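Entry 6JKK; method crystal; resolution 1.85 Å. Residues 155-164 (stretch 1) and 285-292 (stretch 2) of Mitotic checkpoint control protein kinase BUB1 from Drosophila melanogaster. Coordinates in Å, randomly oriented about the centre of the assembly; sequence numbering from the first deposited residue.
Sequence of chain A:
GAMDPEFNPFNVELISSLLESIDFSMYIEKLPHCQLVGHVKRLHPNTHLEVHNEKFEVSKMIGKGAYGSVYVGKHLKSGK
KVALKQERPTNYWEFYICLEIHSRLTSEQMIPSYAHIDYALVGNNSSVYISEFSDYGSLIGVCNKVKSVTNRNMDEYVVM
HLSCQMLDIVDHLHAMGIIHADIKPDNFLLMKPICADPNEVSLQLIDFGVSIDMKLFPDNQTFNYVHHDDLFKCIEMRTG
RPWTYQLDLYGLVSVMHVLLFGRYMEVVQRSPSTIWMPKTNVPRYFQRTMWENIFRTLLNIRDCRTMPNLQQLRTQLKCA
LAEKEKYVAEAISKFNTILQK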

ATOM      1  N   ASP A 155      17.031 -10.255  -5.606  1.00 19.50           N
ATOM      2  CA  ASP A 155      18.307 -10.107  -4.915  1.00 20.95           C
ATOM      3  C   ASP A 155      18.120  -9.452  -3.552  1.00 20.74           C
ATOM      4  O   ASP A 155      17.373  -8.479  -3.421  1.00 18.58           O
ATOM      5  CB  ASP A 155      19.275  -9.283  -5.756  1.00 21.98           C
ATOM      6  CG  ASP A 155      20.618  -9.111  -5.093  1.00 21.69           C
ATOM      7  OD1 ASP A 155      21.529  -9.909  -5.376  1.00 26.50           O
ATOM      8  OD2 ASP A 155      20.766  -8.167  -4.294  1.00 26.14           O
ATOM      9  N   GLU A 156      18.801  -9.996  -2.546  1.00 19.87           N
ATOM     10  CA  GLU A 156      18.644  -9.549  -1.165  1.00 21.09           C
ATOM     11  C   GLU A 156      18.836  -8.044  -1.016  1.00 20.77           C
ATOM     12  O   GLU A 156      18.090  -7.384  -0.293  1.00 19.27           O
ATOM     13  CB  GLU A 156      19.639 -10.286  -0.259  1.00 19.35           C
ATOM     14  CG  GLU A 156      19.401 -10.031   1.225  1.00 19.06           C
ATOM     15  CD  GLU A 156      20.585 -10.388   2.086  1.00 20.96           C
ATOM     16  OE1 GLU A 156      21.606 -10.858   1.538  1.00 22.44           O
ATOM     17  OE2 GLU A 156      20.499 -10.192   3.317  1.00 24.55           O
ATOM     18  N   TYR A 157      19.832  -7.497  -1.703  1.00 19.69           N
ATOM     19  CA  TYR A 157      20.140  -6.075  -1.562  1.00 19.26           C
ATOM     20  C   TYR A 157      19.120  -5.190  -2.278  1.00 21.36           C
ATOM     21  O   TYR A 157      18.792  -4.100  -1.798  1.00 15.19           O
ATOM     22  CB  TYR A 157      21.584  -5.791  -1.984  1.00 18.32           C
ATOM     23  CG  TYR A 157      22.563  -6.284  -0.945  1.00 17.95           C
ATOM     24  CD1 TYR A 157      22.948  -7.621  -0.899  1.00 19.87           C
ATOM     25  CD2 TYR A 157      23.070  -5.423   0.017  1.00 18.71           C
ATOM     26  CE1 TYR A 157      23.831  -8.077   0.063  1.00 18.01           C
ATOM     27  CE2 TYR A 157      23.951  -5.871   0.981  1.00 21.01           C
ATOM     28  CZ  TYR A 157      24.322  -7.195   1.002  1.00 23.76           C
ATOM     29  OH  TYR A 157      25.199  -7.628   1.972  1.00 21.91           O
ATOM     30  N   VAL A 158      18.591  -5.668  -3.401  1.00 16.28           N
ATOM     31  CA  VAL A 158      17.457  -4.981  -4.026  1.00 15.13           C
ATOM     32  C   VAL A 158      16.271  -4.959  -3.058  1.00 13.68           C
ATOM     33  O   VAL A 158      15.581  -3.941  -2.928  1.00 16.82           O
ATOM     34  CB  VAL A 158      17.061  -5.619  -5.378  1.00 16.37           C
ATOM     35  CG1 VAL A 158      15.779  -5.004  -5.904  1.00 19.39           C
ATOM     36  CG2 VAL A 158      18.168  -5.423  -6.392  1.00 17.42           C
ATOM     37  N   VAL A 159      16.050  -6.068  -2.352  1.00 14.70           N
ATOM     38  CA  VAL A 159      14.962  -6.111  -1.371  1.00 16.50           C
ATOM     39  C   VAL A 159      15.220  -5.124  -0.222  1.00 14.67           C
ATOM     40  O   VAL A 159      14.294  -4.451   0.241  1.00 14.19           O
ATOM     41  CB  VAL A 159      14.698  -7.540  -0.835  1.00 15.80           C
ATOM     42  CG1 VAL A 159      13.565  -7.532   0.191  1.00 12.81           C
ATOM     43  CG2 VAL A 159      14.354  -8.499  -1.988  1.00 17.77           C
ATOM     44  N   MET A 160      16.470  -5.021   0.227  1.00 15.42           N
ATOM     45  CA  MET A 160      16.798  -4.049   1.271  1.00 13.76           C
ATOM     46  C   MET A 160      16.457  -2.635   0.822  1.00 13.74           C
ATOM     47  O   MET A 160      15.931  -1.830   1.604  1.00 14.66           O
ATOM     48  CB  MET A 160      18.282  -4.095   1.623  1.00 12.72           C
ATOM     49  CG  MET A 160      18.761  -5.399   2.173  1.00 13.96           C
ATOM     50  SD  MET A 160      20.470  -5.166   2.657  1.00 19.63           S
ATOM     51  CE  MET A 160      20.979  -6.883   2.695  1.00 19.24           C
ATOM     52  N   HIS A 161      16.768  -2.328  -0.436  1.00 12.21           N
ATOM     53  CA  HIS A 161      16.515  -0.989  -0.986  1.00 14.97           C
ATOM     54  C   HIS A 161      15.018  -0.690  -1.026  1.00 20.92           C
ATOM     55  O   HIS A 161      14.572   0.397  -0.619  1.00 14.18           O
ATOM     56  CB  HIS A 161      17.118  -0.878  -2.389  1.00 13.62           C
ATOM     57  CG  HIS A 161      17.312   0.533  -2.865  1.00 18.62           C
ATOM     58  ND1 HIS A 161      16.260   1.363  -3.181  1.00 21.22           N
ATOM     59  CD2 HIS A 161      18.440   1.246  -3.100  1.00 21.79           C
ATOM     60  CE1 HIS A 161      16.728   2.534  -3.579  1.00 24.65           C
ATOM     61  NE2 HIS A 161      18.048   2.486  -3.543  1.00 24.77           N
ATOM     62  N   LEU A 162      14.246  -1.656  -1.519  1.00 17.89           N
ATOM     63  CA  LEU A 162      12.796  -1.527  -1.588  1.00 17.48           C
ATOM     64  C   LEU A 162      12.162  -1.486  -0.195  1.00 15.10           C
ATOM     65  O   LEU A 162      11.197  -0.767   0.024  1.00 13.97           O
ATOM     66  CB  LEU A 162      12.191  -2.676  -2.404  1.00 15.58           C
ATOM     67  CG  LEU A 162      12.500  -2.717  -3.900  1.00 16.87           C
ATOM     68  CD1 LEU A 162      11.873  -3.947  -4.553  1.00 15.88           C
ATOM     69  CD2 LEU A 162      12.002  -1.444  -4.574  1.00 18.10           C
ATOM     70  N   SER A 163      12.707  -2.256   0.742  1.00 11.40           N
ATOM     71  CA  SER A 163      12.210  -2.253   2.118  1.00 14.02           C
ATOM     72  C   SER A 163      12.432  -0.906   2.802  1.00 15.76           C
ATOM     73  O   SER A 163      11.592  -0.434   3.575  1.00 14.45           O
ATOM     74  CB  SER A 163      12.893  -3.358   2.924  1.00 17.13           C
ATOM     75  OG  SER A 163      12.564  -4.628   2.402  1.00 17.91           O
ATOM     76  N   CYS A 164      13.578  -0.298   2.524  1.00 12.75           N
ATOM     77  CA  CYS A 164      13.908   1.004   3.075  1.00 14.21           C
ATOM     78  C   CYS A 164      12.893   2.029   2.589  1.00 20.05           C
ATOM     79  O   CYS A 164      12.450   2.893   3.348  1.00 15.58           O
ATOM     80  CB  CYS A 164      15.316   1.407   2.636  1.00 26.88           C
ATOM     81  SG  CYS A 164      15.996   2.832   3.508  1.00 27.97           S
ATOM     82  N   TYR A 285      23.703 -16.829   5.378  1.00 31.48           N
ATOM     83  CA  TYR A 285      24.517 -15.999   4.500  1.00 38.20           C
ATOM     84  C   TYR A 285      23.843 -14.681   4.116  1.00 37.51           C
ATOM     85  O   TYR A 285      24.503 -13.767   3.607  1.00 32.68           O
ATOM     86  CB  TYR A 285      24.969 -16.778   3.268  1.00 42.42           C
ATOM     87  CG  TYR A 285      23.881 -17.531   2.555  1.00 41.70           C
ATOM     88  CD1 TYR A 285      23.627 -18.866   2.850  1.00 46.04           C
ATOM     89  CD2 TYR A 285      23.128 -16.921   1.568  1.00 36.74           C
ATOM     90  CE1 TYR A 285      22.643 -19.561   2.192  1.00 38.75           C
ATOM     91  CE2 TYR A 285      22.142 -17.606   0.903  1.00 35.44           C
ATOM     92  CZ  TYR A 285      21.906 -18.927   1.220  1.00 38.48           C
ATOM     93  OH  TYR A 285      20.919 -19.613   0.558  1.00 35.92           O
ATOM     94  N   PHE A 286      22.540 -14.573   4.375  1.00 32.38           N
ATOM     95  CA  PHE A 286      21.871 -13.279   4.286  1.00 24.86           C
ATOM     96  C   PHE A 286      22.386 -12.413   5.419  1.00 30.66           C
ATOM     97  O   PHE A 286      23.147 -12.876   6.269  1.00 28.60           O
ATOM     98  CB  PHE A 286      20.349 -13.406   4.439  1.00 25.33           C
ATOM     99  CG  PHE A 286      19.621 -13.701   3.159  1.00 26.71           C
ATOM    100  CD1 PHE A 286      18.275 -13.372   3.024  1.00 23.47           C
ATOM    101  CD2 PHE A 286      20.267 -14.335   2.105  1.00 32.42           C
ATOM    102  CE1 PHE A 286      17.586 -13.657   1.847  1.00 27.73           C
ATOM    103  CE2 PHE A 286      19.593 -14.624   0.928  1.00 25.60           C
ATOM    104  CZ  PHE A 286      18.250 -14.287   0.797  1.00 29.94           C
ATOM    105  N   GLN A 287      21.964 -11.156   5.445  1.00 23.48           N
ATOM    106  CA  GLN A 287      22.255 -10.319   6.594  1.00 32.28           C
ATOM    107  C   GLN A 287      21.264 -10.718   7.685  1.00 29.43           C
ATOM    108  O   GLN A 287      20.333  -9.982   8.014  1.00 23.22           O
ATOM    109  CB  GLN A 287      22.188  -8.838   6.218  1.00 30.14           C
ATOM    110  CG  GLN A 287      23.230  -8.461   5.154  1.00 30.84           C
ATOM    111  CD  GLN A 287      24.651  -8.775   5.601  1.00 36.29           C
ATOM    112  OE1 GLN A 287      25.082  -8.327   6.659  1.00 39.06           O
ATOM    113  NE2 GLN A 287      25.378  -9.561   4.805  1.00 27.25           N
ATOM    114  N   ARG A 288      21.501 -11.911   8.232  1.00 35.19           N
ATOM    115  CA  ARG A 288      20.568 -12.624   9.106  1.00 31.76           C
ATOM    116  C   ARG A 288      20.147 -11.819  10.323  1.00 27.96           C
ATOM    117  O   ARG A 288      18.956 -11.629  10.569  1.00 25.45           O
ATOM    118  CB  ARG A 288      21.210 -13.935   9.571  1.00 30.60           C
ATOM    119  CG  ARG A 288      20.404 -15.171   9.263  1.00 38.68           C
ATOM    120  CD  ARG A 288      20.038 -15.923  10.534  1.00 45.33           C
ATOM    121  NE  ARG A 288      21.191 -16.149  11.403  1.00 45.38           N
ATOM    122  CZ  ARG A 288      21.870 -17.289  11.471  1.00 55.35           C
ATOM    123  NH1 ARG A 288      21.515 -18.324  10.720  1.00 56.68           N
ATOM    124  NH2 ARG A 288      22.902 -17.401  12.295  1.00 54.90           N
ATOM    125  N   THR A 289      21.134 -11.364  11.087  1.00 28.17           N
ATOM    126  CA  THR A 289      20.886 -10.564  12.282  1.00 31.18           C
ATOM    127  C   THR A 289      20.043  -9.333  11.950  1.00 26.99           C
ATOM    128  O   THR A 289      19.125  -8.982  12.693  1.00 25.28           O
ATOM    129  CB  THR A 289      22.211 -10.148  12.961  1.00 30.58           C
ATOM    130  OG1 THR A 289      22.958 -11.324  13.297  1.00 32.84           O
ATOM    131  CG2 THR A 289      21.942  -9.355  14.231  1.00 33.20           C
ATOM    132  N   MET A 290      20.337  -8.692  10.823  1.00 25.68           N
ATOM    133  CA  MET A 290      19.595  -7.502  10.424  1.00 21.40           C
ATOM    134  C   MET A 290      18.136  -7.819  10.112  1.00 19.81           C
ATOM    135  O   MET A 290      17.225  -7.163  10.634  1.00 21.99           O
ATOM    136  CB  MET A 290      20.242  -6.824   9.216  1.00 26.86           C
ATOM    137  CG  MET A 290      19.445  -5.628   8.716  1.00 23.20           C
ATOM    138  SD  MET A 290      19.924  -5.112   7.058  1.00 23.65           S
ATOM    139  CE  MET A 290      19.165  -6.411   6.080  1.00 27.35           C
ATOM    140  N   TRP A 291      17.913  -8.811   9.251  1.00 19.45           N
ATOM    141  CA  TRP A 291      16.552  -9.185   8.874  1.00 20.06           C
ATOM    142  C   TRP A 291      15.774  -9.672  10.090  1.00 19.83           C
ATOM    143  O   TRP A 291      14.599  -9.335  10.256  1.00 20.66           O
ATOM    144  CB  TRP A 291      16.547 -10.263   7.784  1.00 18.28           C
ATOM    145  CG  TRP A 291      16.905  -9.743   6.419  1.00 19.15           C
ATOM    146  CD1 TRP A 291      17.999 -10.079   5.672  1.00 20.87           C
ATOM    147  CD2 TRP A 291      16.173  -8.779   5.650  1.00 16.34           C
ATOM    148  NE1 TRP A 291      17.991  -9.384   4.483  1.00 18.80           N
ATOM    149  CE2 TRP A 291      16.878  -8.582   4.444  1.00 19.94           C
ATOM    150  CE3 TRP A 291      14.990  -8.065   5.860  1.00 19.20           C
ATOM    151  CZ2 TRP A 291      16.437  -7.701   3.456  1.00 15.62           C
ATOM    152  CZ3 TRP A 291      14.550  -7.192   4.876  1.00 16.20           C
ATOM    153  CH2 TRP A 291      15.274  -7.017   3.690  1.00 17.83           C
ATOM    154  N   GLU A 292      16.427 -10.460  10.938  1.00 20.73           N
ATOM    155  CA  GLU A 292      15.773 -10.933  12.155  1.00 27.32           C
ATOM    156  C   GLU A 292      15.397  -9.769  13.083  1.00 28.11           C
ATOM    157  O   GLU A 292      14.310  -9.772  13.666  1.00 26.25           O
ATOM    158  CB  GLU A 292      16.613 -12.003  12.862  1.00 23.83           C
ATOM    159  CG  GLU A 292      16.648 -13.330  12.093  1.00 28.88           C
ATOM    160  CD  GLU A 292      17.431 -14.423  12.798  1.00 42.71           C
ATOM    161  OE1 GLU A 292      18.188 -14.106  13.739  1.00 45.35           O
ATOM    162  OE2 GLU A 292      17.292 -15.599  12.399  1.00 46.85           O
TER
HETATM  163  O   HOH W   1      24.098 -11.151   2.658  1.00 23.71           O

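This is a mixed contact in which one carboxylate, that of Glu156, anchors the start of the second helix, while Trp291 packs against the side of the first. The residues that touch are at least 127 positions apart in sequence, and the two stretches bury 368 Å² between them.

Glu156 is the polar centre. It stands in the first turn of helix 156-164, and its CA-to-CB bond points toward the other stretch. Its OE2 accepts two hydrogen bonds. One comes from the backbone, Gln287 N to Glu156 OE2 at 2.8 Å, and is almost perfectly straight at 178°. The other comes from the indole, Trp291 NE1 to Glu156 OE2 at 2.9 Å, and is more bent at 144°. Gln287 is the N-cap residue of helix 288-292, so a single oxygen ties the start of that helix to a side chain one turn further on.

The other carboxylate oxygen is also used. Water 1 donates to Glu156 OE1 at 2.7 Å and to Tyr285 O at 2.8 Å. Water 1 accepts from Gln287 NE2 at 3.0 Å. The water thus links the glutamate to the loop that precedes the second helix. The aliphatic part of Glu156 contributes as well. Glu156 CG lies 4.1 Å from the centroid of the Phe286 ring, 14° off the ring normal, which makes a CH-pi contact over the face.

Trp291 fits as a knob among Glu156, Val159, Met160 and Ser163. These residues lie on successive turns of one side of the first helix, so the indole runs along it. Glu156 OE2 and Ser163 OG both lie at the edge of the ring system, near its plane. Met160 CG approaches Trp291 CZ2 to 3.5 Å, and Val159 CG1 lies 3.9 Å from Trp291 CH2. Ser163 OG is 3.8 Å from Trp291 CH2, but its hydrogen bond goes to its own helix, to Val159 O at 2.8 Å.

Met160 extends the apolar packing. Its CA-to-CB bond points sideways, yet the end of the chain comes nearer to the second stretch. Met160 SD is 3.9 Å from Met290 CE, and Met160 CE is 3.7 Å from Gln287 CG.

The helix axes come no closer than 13.0 Å and run at 32° to each other. Long side chains fill that gap. Within the first stretch, Asp155 caps its helix: Asp155 OD2 accepts from Tyr157 N at 2.8 Å and, weakly, from Val158 N at 3.4 Å.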